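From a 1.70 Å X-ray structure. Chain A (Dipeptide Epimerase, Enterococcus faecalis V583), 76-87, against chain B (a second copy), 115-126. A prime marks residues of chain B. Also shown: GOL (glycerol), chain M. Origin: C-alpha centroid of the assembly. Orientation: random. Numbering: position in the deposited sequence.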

# COMPACT_ATOMS: atom_id res chain seq x y z
N LEU A 76 18.35 -44.64 2.29
CA LEU A 76 17.46 -43.83 3.12
C LEU A 76 16.17 -44.56 3.47
O LEU A 76 15.77 -45.51 2.79
CB LEU A 76 17.11 -42.51 2.40
CG LEU A 76 18.23 -41.50 2.13
CD1 LEU A 76 17.64 -40.24 1.51
CD2 LEU A 76 18.96 -41.16 3.43
N ASN A 77 15.53 -44.13 4.55
CA ASN A 77 14.28 -44.72 4.99
C ASN A 77 13.15 -44.01 4.24
O ASN A 77 13.08 -42.79 4.25
CB ASN A 77 14.10 -44.51 6.49
CG ASN A 77 12.98 -45.33 7.07
OD1 ASN A 77 11.92 -45.48 6.46
ND2 ASN A 77 13.20 -45.88 8.26
N PRO A 78 12.26 -44.77 3.57
CA PRO A 78 11.15 -44.18 2.83
C PRO A 78 10.28 -43.27 3.70
O PRO A 78 9.63 -42.35 3.20
CB PRO A 78 10.37 -45.39 2.33
CG PRO A 78 11.45 -46.40 2.10
CD PRO A 78 12.32 -46.23 3.34
N PHE A 79 10.27 -43.54 5.00
CA PHE A 79 9.51 -42.74 5.96
C PHE A 79 10.14 -41.37 6.16
O PHE A 79 9.49 -40.44 6.63
CB PHE A 79 9.40 -43.46 7.30
CG PHE A 79 8.33 -44.50 7.34
CD1 PHE A 79 6.99 -44.13 7.38
CD2 PHE A 79 8.66 -45.85 7.31
CE1 PHE A 79 5.98 -45.10 7.38
CE2 PHE A 79 7.66 -46.82 7.31
CZ PHE A 79 6.32 -46.44 7.35
N ASN A 80 11.42 -41.26 5.83
CA ASN A 80 12.13 -39.99 5.98
C ASN A 80 11.82 -39.15 4.74
O ASN A 80 12.71 -38.82 3.95
CB ASN A 80 13.63 -40.23 6.09
CG ASN A 80 14.38 -38.99 6.56
OD1 ASN A 80 13.82 -37.89 6.59
ND2 ASN A 80 15.64 -39.17 6.94
N ILE A 81 10.54 -38.81 4.58
CA ILE A 81 10.09 -38.04 3.44
C ILE A 81 10.67 -36.63 3.48
O ILE A 81 10.82 -35.97 2.45
CB ILE A 81 8.53 -38.04 3.39
CG1 ILE A 81 8.05 -37.47 2.05
CG2 ILE A 81 7.96 -37.28 4.59
CD1 ILE A 81 8.53 -38.27 0.84
N GLU A 82 11.01 -36.18 4.68
CA GLU A 82 11.61 -34.86 4.87
C GLU A 82 12.99 -34.82 4.22
O GLU A 82 13.31 -33.90 3.46
CB GLU A 82 11.73 -34.54 6.36
CG GLU A 82 10.41 -34.21 7.06
CD GLU A 82 10.03 -32.74 6.93
OE1 GLU A 82 10.68 -31.89 7.57
OE2 GLU A 82 9.08 -32.44 6.18
N LYS A 83 13.82 -35.82 4.50
CA LYS A 83 15.17 -35.85 3.92
C LYS A 83 15.14 -36.16 2.43
O LYS A 83 15.94 -35.62 1.67
CB LYS A 83 16.04 -36.88 4.65
CG LYS A 83 17.50 -36.87 4.19
CD LYS A 83 18.33 -37.90 4.95
CE LYS A 83 19.80 -37.83 4.54
NZ LYS A 83 20.63 -38.82 5.28
N ILE A 84 14.23 -37.04 2.02
CA ILE A 84 14.12 -37.39 0.62
C ILE A 84 13.84 -36.15 -0.22
O ILE A 84 14.45 -35.95 -1.26
CB ILE A 84 13.02 -38.47 0.42
CG1 ILE A 84 13.53 -39.80 1.00
CG2 ILE A 84 12.69 -38.64 -1.06
CD1 ILE A 84 12.49 -40.89 1.08
N HIS A 85 12.94 -35.29 0.24
CA HIS A 85 12.69 -34.08 -0.52
C HIS A 85 13.87 -33.12 -0.42
O HIS A 85 14.17 -32.39 -1.36
CB HIS A 85 11.39 -33.42 -0.05
CG HIS A 85 10.18 -33.95 -0.75
ND1 HIS A 85 9.78 -33.50 -1.99
CD2 HIS A 85 9.32 -34.95 -0.43
CE1 HIS A 85 8.73 -34.19 -2.40
NE2 HIS A 85 8.44 -35.08 -1.47
N GLU A 86 14.55 -33.13 0.72
CA GLU A 86 15.71 -32.26 0.92
C GLU A 86 16.76 -32.63 -0.13
O GLU A 86 17.31 -31.77 -0.82
CB GLU A 86 16.27 -32.46 2.32
CG GLU A 86 17.55 -31.71 2.62
CD GLU A 86 18.09 -32.07 3.99
OE1 GLU A 86 18.67 -33.16 4.15
OE2 GLU A 86 17.92 -31.26 4.92
N VAL A 87 17.03 -33.92 -0.23
CA VAL A 87 18.00 -34.43 -1.20
C VAL A 87 17.63 -34.07 -2.63
O VAL A 87 18.48 -33.62 -3.40
CB VAL A 87 18.13 -35.97 -1.08
CG1 VAL A 87 18.95 -36.52 -2.23
CG2 VAL A 87 18.78 -36.32 0.25
N GLN B 115 2.55 -49.96 14.00
CA GLN B 115 3.72 -50.58 14.62
C GLN B 115 4.98 -49.81 14.21
O GLN B 115 5.96 -50.38 13.72
CB GLN B 115 3.82 -52.07 14.23
CG GLN B 115 2.57 -52.86 14.63
CD GLN B 115 2.76 -54.38 14.57
OE1 GLN B 115 1.81 -55.14 14.73
NE2 GLN B 115 3.99 -54.81 14.34
N LEU B 116 4.91 -48.51 14.42
CA LEU B 116 6.00 -47.60 14.09
C LEU B 116 6.12 -46.52 15.15
O LEU B 116 5.12 -46.10 15.75
CB LEU B 116 5.73 -46.90 12.75
CG LEU B 116 5.67 -47.72 11.47
CD1 LEU B 116 5.10 -46.87 10.35
CD2 LEU B 116 7.06 -48.21 11.12
N PRO B 117 7.36 -46.06 15.42
CA PRO B 117 7.54 -45.00 16.42
C PRO B 117 6.86 -43.79 15.79
O PRO B 117 6.85 -43.66 14.56
CB PRO B 117 9.06 -44.82 16.46
CG PRO B 117 9.58 -46.17 16.08
CD PRO B 117 8.66 -46.57 14.95
N LEU B 118 6.30 -42.92 16.60
CA LEU B 118 5.58 -41.77 16.07
C LEU B 118 6.36 -40.88 15.11
O LEU B 118 5.82 -40.43 14.10
CB LEU B 118 5.03 -40.91 17.22
CG LEU B 118 4.19 -39.69 16.82
CD1 LEU B 118 3.04 -40.11 15.89
CD2 LEU B 118 3.64 -39.04 18.08
N TYR B 119 7.64 -40.62 15.39
CA TYR B 119 8.42 -39.76 14.51
C TYR B 119 8.46 -40.24 13.06
O TYR B 119 8.67 -39.45 12.15
CB TYR B 119 9.84 -39.57 15.05
CG TYR B 119 10.72 -40.80 15.02
CD1 TYR B 119 11.31 -41.22 13.83
CD2 TYR B 119 10.96 -41.53 16.17
CE1 TYR B 119 12.13 -42.36 13.80
CE2 TYR B 119 11.77 -42.66 16.15
CZ TYR B 119 12.35 -43.07 14.96
OH TYR B 119 13.15 -44.19 14.94
N GLN B 120 8.24 -41.54 12.85
CA GLN B 120 8.25 -42.08 11.49
C GLN B 120 6.98 -41.69 10.73
O GLN B 120 6.97 -41.65 9.51
CB GLN B 120 8.39 -43.61 11.52
CG GLN B 120 9.73 -44.08 12.08
CD GLN B 120 10.90 -43.80 11.15
OE1 GLN B 120 10.88 -42.84 10.38
NE2 GLN B 120 11.93 -44.63 11.23
N LEU B 121 5.92 -41.40 11.47
CA LEU B 121 4.66 -41.00 10.84
C LEU B 121 4.57 -39.49 10.66
O LEU B 121 3.67 -38.99 9.99
CB LEU B 121 3.46 -41.45 11.68
CG LEU B 121 3.20 -42.95 11.83
CD1 LEU B 121 1.99 -43.16 12.73
CD2 LEU B 121 2.98 -43.57 10.47
N LEU B 122 5.51 -38.76 11.26
CA LEU B 122 5.49 -37.30 11.20
C LEU B 122 6.56 -36.62 10.35
O LEU B 122 6.73 -35.41 10.45
CB LEU B 122 5.55 -36.74 12.63
CG LEU B 122 4.48 -37.25 13.60
CD1 LEU B 122 4.71 -36.67 15.00
CD2 LEU B 122 3.09 -36.86 13.09
N GLY B 123 7.28 -37.38 9.53
CA GLY B 123 8.31 -36.77 8.70
C GLY B 123 9.59 -37.59 8.63
O GLY B 123 10.31 -37.53 7.63
N GLY B 124 9.87 -38.32 9.70
CA GLY B 124 11.05 -39.19 9.77
C GLY B 124 12.43 -38.59 9.57
O GLY B 124 13.39 -39.33 9.34
N TYR B 125 12.57 -37.28 9.69
CA TYR B 125 13.88 -36.65 9.48
C TYR B 125 14.97 -37.15 10.42
O TYR B 125 16.12 -37.36 10.00
CB TYR B 125 13.76 -35.13 9.62
CG TYR B 125 14.91 -34.37 8.99
CD1 TYR B 125 15.15 -34.43 7.62
CD2 TYR B 125 15.75 -33.58 9.77
CE1 TYR B 125 16.19 -33.71 7.03
CE2 TYR B 125 16.80 -32.85 9.19
CZ TYR B 125 17.01 -32.93 7.82
OH TYR B 125 18.04 -32.22 7.25
N ASP B 126 14.62 -37.37 11.69
CA ASP B 126 15.59 -37.86 12.67
C ASP B 126 14.87 -38.68 13.73
O ASP B 126 13.64 -38.64 13.82
CB ASP B 126 16.30 -36.67 13.32
CG ASP B 126 17.71 -37.00 13.79
OD1 ASP B 126 18.01 -38.20 14.02
OD2 ASP B 126 18.52 -36.06 13.93
C1 GOL M . 10.40 -49.47 10.17
O1 GOL M . 11.13 -50.47 9.47
C2 GOL M . 11.38 -48.61 10.99
O2 GOL M . 12.13 -47.78 10.10
C3 GOL M . 10.60 -47.75 11.99
O3 GOL M . 11.51 -46.97 12.77
O HOH W 1 7.03 -39.69 7.71
O HOH W 2 17.70 -37.07 7.89

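How do the two backbones come so close? The chain A stretch makes a type I turn from Asn77 to Asn80 and runs straight into a helix; the start of that helix meets the glycine pair of chain B, with the CA atoms of Asn80 and Gly124′ 4.0 Å apart. Glu82 N, a free amide in the first turn of the helix, donates a weak hydrogen bond to Gly123′ O at 3.3 Å, and Asn80 CA adds a CA-H...O contact to the same Gly123′ O at 3.5 Å. Both glycines suit this fit. A CB on Gly124′ would point toward chain A and clash with Phe79 O, while Gly123′ has backbone angles that call for glycine by themselves, and a CB there would also sit tight against Glu82 CG.

Why does Asn80 hold a t rotamer? At the N-cap position its side chain turns back to the helix, where Asn80 OD1 accepts from Lys83 N at 2.9 Å and so satisfies an amide that has no carbonyl of a preceding turn to bond. Asn77 does something similar in the turn: also t, it places Asn77 OD1 2.9 Å from Phe79 N and accepts its hydrogen. Asn80 OD1 makes the cap while also lying 3.1 Å from Tyr125′ CA, and Asn80 ND2 donates to a water at 3.1 Å, which donates in turn to Tyr125′ O at 2.7 Å, bridging the two chains.

What does the Phe79 side chain pack against? Its CA-to-CB bond points toward chain B, and with chi1 at -81° (m) the ring reaches Leu116′, Phe79 CZ lying 3.3 Å from Leu116′ CD1 in an apolar contact. The ring also borders the backbone of Gln120′, with Phe79 CD1 3.3 Å from Gln120′ O. That carbonyl is not left without a partner: a second water donates to Gln120′ O at 2.7 Å and to Phe79 O at 2.8 Å, and accepts a weak bond from Gly123′ N at 3.0 Å. Gln120′ itself folds back with chi1 and chi2 both m, bringing its OE1 3.5 Å from Phe79 CB. Its NE2 and Asn77 ND2 are both donors and cannot bond each other; glycerol, probably from the crystallisation liquor, serves both, with Gln120′ NE2 donating to its O3 at 2.8 Å and Asn77 ND2 to its O2 at 2.9 Å.

How does Tyr125′ reach the helix? Its CA-to-CB bond points sideways, but chi1 at -161° (t) carries the ring along the first helical turn, Tyr125′ CD1 coming within 3.6 Å of Glu82 CB. At the far end Tyr125′ OH donates a short hydrogen bond of 2.5 Å to Glu86 OE2. Glu86 meets it with chi1 and chi2 both t, an extended chain that takes the carboxylate out to the hydroxyl, where a charged acceptor favours so close an approach.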